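Local coordinates for DNA repair protein MmcB-related protein (Silicibacter pomeroyi, PDB 3DNX) that is of unknown molecular function but belongs to the MmcB-like family and may take part in DNA repair, at the interface of chains A and B. Coordinates in Å, arbitrary orientation; residue numbers count along the deposited sequence, not the author numbering. Chains: chain A/B, uncharacterized protein SPO1766.

Contact 1: the interface of chains A and B. Residues chain A 30-31, 132-133, 136-137, 139-140; chain B 30-31, 132-133, 136-137, 139-140.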
loop_
_atom_site.group_PDB
_atom_site.type_symbol
_atom_site.label_atom_id
_atom_site.label_comp_id
_atom_site.label_asym_id
_atom_site.label_seq_id
_atom_site.Cartn_x
_atom_site.Cartn_y
_atom_site.Cartn_z
ATOM N N VAL A 30 -5.217 -7.938 -2.655
ATOM C CA VAL A 30 -3.892 -7.657 -2.119
ATOM C C VAL A 30 -3.992 -7.776 -0.602
ATOM O O VAL A 30 -5.093 -7.837 -0.054
ATOM C CB VAL A 30 -3.393 -6.246 -2.504
ATOM C CG1 VAL A 30 -3.116 -6.184 -4.057
ATOM C CG2 VAL A 30 -4.404 -5.169 -2.107
ATOM N N SER A 31 -2.868 -7.753 0.071
ATOM C CA SER A 31 -2.877 -8.020 1.511
ATOM C C SER A 31 -1.713 -7.338 2.196
ATOM O O SER A 31 -0.717 -6.969 1.562
ATOM C CB SER A 31 -2.870 -9.499 1.790
ATOM O OG SER A 31 -1.665 -10.104 1.308
ATOM N N PHE A 132 -4.489 0.801 5.490
ATOM C CA PHE A 132 -3.898 -0.265 4.714
ATOM C C PHE A 132 -2.855 0.296 3.733
ATOM O O PHE A 132 -1.709 -0.187 3.690
ATOM C CB PHE A 132 -5.013 -0.994 3.993
ATOM C CG PHE A 132 -4.569 -2.130 3.144
ATOM C CD1 PHE A 132 -4.734 -3.437 3.581
ATOM C CD2 PHE A 132 -4.041 -1.928 1.887
ATOM C CE1 PHE A 132 -4.358 -4.498 2.774
ATOM C CE2 PHE A 132 -3.664 -2.978 1.081
ATOM C CZ PHE A 132 -3.796 -4.271 1.522
ATOM N N ALA A 133 -3.269 1.307 2.971
ATOM C CA ALA A 133 -2.371 2.055 2.035
ATOM C C ALA A 133 -1.093 2.517 2.728
ATOM O O ALA A 133 0.031 2.276 2.283
ATOM C CB ALA A 133 -3.099 3.267 1.457
ATOM N N ALA A 136 1.096 -0.566 3.849
ATOM C CA ALA A 136 1.749 -1.158 2.707
ATOM C C ALA A 136 2.893 -0.312 2.186
ATOM O O ALA A 136 3.986 -0.830 1.889
ATOM C CB ALA A 136 0.724 -1.374 1.624
ATOM N N ALA A 137 2.638 0.980 2.004
ATOM C CA ALA A 137 3.619 1.859 1.381
ATOM C C ALA A 137 4.833 2.099 2.295
ATOM O O ALA A 137 5.951 2.137 1.802
ATOM C CB ALA A 137 2.995 3.167 0.895
ATOM N N ARG A 139 6.061 -0.107 4.591
ATOM C CA ARG A 139 6.853 -1.332 4.559
ATOM C C ARG A 139 7.599 -1.485 3.261
ATOM O O ARG A 139 8.714 -1.969 3.245
ATOM C CB ARG A 139 5.954 -2.575 4.756
ATOM C CG ARG A 139 5.121 -2.549 5.990
ATOM C CD ARG A 139 5.883 -2.740 7.212
ATOM N NE ARG A 139 4.969 -2.998 8.337
ATOM C CZ ARG A 139 4.340 -2.059 9.064
ATOM N NH1 ARG A 139 4.479 -0.755 8.801
ATOM N NH2 ARG A 139 3.558 -2.433 10.069
ATOM N N LEU A 140 6.946 -1.157 2.158
ATOM C CA LEU A 140 7.578 -1.199 0.844
ATOM C C LEU A 140 8.793 -0.283 0.770
ATOM O O LEU A 140 9.897 -0.703 0.374
ATOM C CB LEU A 140 6.570 -0.807 -0.212
ATOM C CG LEU A 140 7.017 -0.668 -1.668
ATOM C CD1 LEU A 140 7.752 -1.895 -2.143
ATOM C CD2 LEU A 140 5.782 -0.374 -2.500
ATOM N N VAL B 30 3.228 8.917 2.709
ATOM C CA VAL B 30 3.789 7.708 2.122
ATOM C C VAL B 30 3.756 7.892 0.608
ATOM O O VAL B 30 3.110 8.814 0.108
ATOM C CB VAL B 30 2.992 6.443 2.514
ATOM C CG1 VAL B 30 3.179 6.152 4.056
ATOM C CG2 VAL B 30 1.506 6.596 2.185
ATOM N N SER B 31 4.393 7.002 -0.112
ATOM C CA SER B 31 4.535 7.203 -1.556
ATOM C C SER B 31 4.674 5.880 -2.276
ATOM O O SER B 31 5.016 4.853 -1.679
ATOM C CB SER B 31 5.699 8.106 -1.867
ATOM O OG SER B 31 6.934 7.510 -1.451
ATOM N N PHE B 132 -3.607 3.186 -5.270
ATOM C CA PHE B 132 -2.369 3.351 -4.544
ATOM C C PHE B 132 -2.136 2.162 -3.598
ATOM O O PHE B 132 -1.053 1.547 -3.615
ATOM C CB PHE B 132 -2.439 4.664 -3.790
ATOM C CG PHE B 132 -1.232 4.986 -2.987
ATOM C CD1 PHE B 132 -0.316 5.924 -3.444
ATOM C CD2 PHE B 132 -1.015 4.418 -1.749
ATOM C CE1 PHE B 132 0.789 6.255 -2.677
ATOM C CE2 PHE B 132 0.081 4.743 -0.984
ATOM C CZ PHE B 132 1.006 5.645 -1.446
ATOM N N ALA B 133 -3.155 1.857 -2.796
ATOM C CA ALA B 133 -3.160 0.669 -1.884
ATOM C C ALA B 133 -2.779 -0.610 -2.622
ATOM O O ALA B 133 -1.884 -1.364 -2.233
ATOM C CB ALA B 133 -4.538 0.494 -1.249
ATOM N N ALA B 136 0.948 -0.440 -3.905
ATOM C CA ALA B 136 1.864 -0.621 -2.805
ATOM C C ALA B 136 1.913 -2.055 -2.317
ATOM O O ALA B 136 3.001 -2.611 -2.079
ATOM C CB ALA B 136 1.458 0.300 -1.684
ATOM N N ALA B 137 0.742 -2.645 -2.096
ATOM C CA ALA B 137 0.670 -3.971 -1.498
ATOM C C ALA B 137 1.179 -5.059 -2.458
ATOM O O ALA B 137 1.851 -5.979 -2.015
ATOM C CB ALA B 137 -0.725 -4.285 -0.956
ATOM N N ARG B 139 3.574 -4.637 -4.853
ATOM C CA ARG B 139 5.028 -4.518 -4.882
ATOM C C ARG B 139 5.659 -5.043 -3.622
ATOM O O ARG B 139 6.722 -5.632 -3.664
ATOM C CB ARG B 139 5.457 -3.043 -5.066
ATOM C CG ARG B 139 4.874 -2.373 -6.262
ATOM C CD ARG B 139 5.436 -2.833 -7.520
ATOM N NE ARG B 139 5.035 -1.928 -8.609
ATOM C CZ ARG B 139 3.876 -1.987 -9.288
ATOM N NH1 ARG B 139 2.939 -2.898 -9.003
ATOM N NH2 ARG B 139 3.652 -1.118 -10.265
ATOM N N LEU B 140 5.051 -4.750 -2.484
ATOM C CA LEU B 140 5.526 -5.253 -1.200
ATOM C C LEU B 140 5.543 -6.776 -1.160
ATOM O O LEU B 140 6.565 -7.402 -0.821
ATOM C CB LEU B 140 4.649 -4.717 -0.093
ATOM C CG LEU B 140 4.874 -5.187 1.345
ATOM C CD1 LEU B 140 6.314 -5.031 1.761
ATOM C CD2 LEU B 140 3.926 -4.406 2.236
HETATM O O HOH W 1 1.848 -6.856 0.773
HETATM O O HOH W 2 6.522 2.734 -1.001
#
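With CG anti to its backbone N (chi1 175°) and chi2 near 52°, A:Leu140 sends both methyl branches across to helix 122-144 of chain B. Its CD2 lies 3.7 Å from B:Arg139 CB, the side chains running alongside and pointing the same way, and the same methyl covers the carbonyl O of B:Ala136 at 3.6 Å. B:Arg139 thus offers its aliphatic root to the contact. A:Phe132 also has CG anti to the backbone N (chi1 -180°), so that the CE2 rim of its ring reaches the methyl of B:Ala137, while CD2 touches that of B:Ala133. A:Val30 meets B:Ala137 from strand 30-32, CB to CB at 3.7 Å, so the B:Ala137 methyl nests in the corner of ring edge and valine, with the carbonyl O of A:Ser31 also beside it. At the centre small residues let the helices approach closely: A:Ala136 CB is 3.8 Å from B:Ala136 CB. Exchanging the chains gives the same contacts in this two-fold patch of helix 122-144 against its mate, flanked by strand 30-32; apolar in its direct contacts, it may represent a dimer interface. The backbone N of A:Ser31 meets the A:Phe132 ring at its edge, in plane. A water bridges the chains: it sits 2.7 Å from the carbonyl O of A:Ser31 and 2.9 Å from the carbonyl O of B:Ala137.

Contact 2: the interface of chains A and B. Residues chain A 30, 48-50, 52, 129; chain B 129-130, 133-134.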
loop_
_atom_site.group_PDB
_atom_site.type_symbol
_atom_site.label_atom_id
_atom_site.label_comp_id
_atom_site.label_asym_id
_atom_site.label_seq_id
_atom_site.Cartn_x
_atom_site.Cartn_y
_atom_site.Cartn_z
ATOM N N VAL A 30 -5.217 -7.938 -2.655
ATOM C CA VAL A 30 -3.892 -7.657 -2.119
ATOM C C VAL A 30 -3.992 -7.776 -0.602
ATOM O O VAL A 30 -5.093 -7.837 -0.054
ATOM C CB VAL A 30 -3.393 -6.246 -2.504
ATOM C CG1 VAL A 30 -3.116 -6.184 -4.057
ATOM C CG2 VAL A 30 -4.404 -5.169 -2.107
ATOM N N LEU A 48 -7.538 -6.804 0.824
ATOM C CA LEU A 48 -8.265 -5.753 0.176
ATOM C C LEU A 48 -8.605 -6.154 -1.260
ATOM O O LEU A 48 -7.704 -6.464 -2.080
ATOM C CB LEU A 48 -7.466 -4.452 0.189
ATOM C CG LEU A 48 -8.049 -3.264 -0.553
ATOM C CD1 LEU A 48 -9.388 -2.825 0.073
ATOM C CD2 LEU A 48 -7.020 -2.080 -0.629
ATOM N N GLY A 49 -9.900 -6.165 -1.526
ATOM C CA GLY A 49 -10.472 -6.581 -2.814
ATOM C C GLY A 49 -10.480 -5.452 -3.817
ATOM O O GLY A 49 -10.287 -4.265 -3.452
ATOM N N PRO A 50 -10.634 -5.797 -5.106
ATOM C CA PRO A 50 -10.515 -4.738 -6.137
ATOM C C PRO A 50 -11.625 -3.666 -6.074
ATOM O O PRO A 50 -11.464 -2.580 -6.658
ATOM C CB PRO A 50 -10.572 -5.513 -7.475
ATOM C CG PRO A 50 -11.152 -6.838 -7.137
ATOM C CD PRO A 50 -10.832 -7.132 -5.681
ATOM N N GLY A 52 -12.763 -2.718 -3.014
ATOM C CA GLY A 52 -12.641 -2.205 -1.672
ATOM C C GLY A 52 -13.201 -3.110 -0.586
ATOM O O GLY A 52 -13.346 -2.686 0.528
ATOM N N ILE A 129 -9.047 1.557 4.552
ATOM C CA ILE A 129 -8.289 1.583 3.291
ATOM C C ILE A 129 -7.096 2.549 3.347
ATOM O O ILE A 129 -5.994 2.238 2.848
ATOM C CB ILE A 129 -9.214 1.820 2.059
ATOM C CG1 ILE A 129 -10.200 0.641 1.958
ATOM C CG2 ILE A 129 -8.353 2.041 0.730
ATOM C CD1 ILE A 129 -11.094 0.658 0.764
ATOM N N ILE B 129 -6.940 6.315 -4.117
ATOM C CA ILE B 129 -6.444 5.672 -2.890
ATOM C C ILE B 129 -6.486 4.138 -2.977
ATOM O O ILE B 129 -5.546 3.445 -2.534
ATOM C CB ILE B 129 -7.141 6.233 -1.615
ATOM C CG1 ILE B 129 -6.802 7.731 -1.496
ATOM C CG2 ILE B 129 -6.733 5.388 -0.320
ATOM C CD1 ILE B 129 -7.309 8.403 -0.263
ATOM N N GLN B 130 -7.521 3.619 -3.612
ATOM C CA GLN B 130 -7.672 2.184 -3.827
ATOM C C GLN B 130 -6.549 1.673 -4.732
ATOM O O GLN B 130 -5.964 0.587 -4.486
ATOM C CB GLN B 130 -9.051 1.858 -4.425
ATOM C CG GLN B 130 -9.225 0.441 -4.941
ATOM C CD GLN B 130 -9.460 -0.526 -3.850
ATOM O OE1 GLN B 130 -10.187 -0.224 -2.908
ATOM N NE2 GLN B 130 -8.903 -1.732 -3.983
ATOM N N ALA B 133 -3.155 1.857 -2.796
ATOM C CA ALA B 133 -3.160 0.669 -1.884
ATOM C C ALA B 133 -2.779 -0.610 -2.622
ATOM O O ALA B 133 -1.884 -1.364 -2.233
ATOM C CB ALA B 133 -4.538 0.494 -1.249
ATOM N N THR B 134 -3.439 -0.815 -3.731
ATOM C CA THR B 134 -3.202 -1.980 -4.532
ATOM C C THR B 134 -1.792 -2.043 -5.067
ATOM O O THR B 134 -1.174 -3.095 -5.041
ATOM C CB THR B 134 -4.206 -2.041 -5.659
ATOM O OG1 THR B 134 -5.505 -2.092 -5.065
ATOM C CG2 THR B 134 -3.973 -3.286 -6.493
#
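B:Gln130, on helix 122-144 of this MmcB-like protein, buries the most surface in the patch and reaches over to the turn that follows strand 45-48 of chain A. Its CG is anti to the backbone N (chi1 169°), then the chain bends at chi2 (78°) and lays the carboxamide against A:Gly49, A:Pro50 and A:Gly52. The amide NE2 donates to the carbonyl O of A:Gly49 at 2.9 Å, but the angle of 129° at the hydrogen makes this a weak, bent bond. On the other branch of the amide, OE1 faces the backbone of A:Gly52, 3.4 Å from its CA. An alanine at B:Gln130 would lose the carboxamide and with it the bond to A:Gly49, and would probably loosen the packing of this helix against the turn.

A:Leu48 approaches the glutamine tip to tip. Its CG is anti to the backbone N, and the two methyls divide the work: CD1 lies toward OE1 of B:Gln130, while CD2 packs on the methyl of B:Ala133 at 3.6 Å and also comes near NE2.

Beside the leucine, A:Ile129 crosses the glutamine obliquely, its CD1 3.9 Å from OE1 of B:Gln130. Its CG2, anti to the backbone N, meets CG2 of B:Ile129 at 3.9 Å, an oblique crossing of like side chains from the two helices.

One turn further along helix 122-144, B:Thr134 OG1 donates to the carbonyl O of B:Gln130 at 2.8 Å, from above the carbonyl plane. That bond fixes the threonine rotation and turns CG2 toward CG1 of A:Val30, the two side chains crossing at about a right angle.

Contact 1 and contact 2 are neighbouring patches of one two-fold interface, their C-alpha centres about 9 Å apart. They share A:Val30 and B:Ala133, and helix 122-144 of both chains runs through each. Contact 1 covers the crossing of the paired helices; contact 2 begins at the paired A:Ile129 and B:Ile129 side chains on the symmetry axis and extends outward to the turn after strand 45-48. Since each contact has a twin with the chains exchanged, the second patch recurs on the opposite flank. The continuous surface would suit a stable dimer, although the structure alone does not show that this pairing exists in the cell.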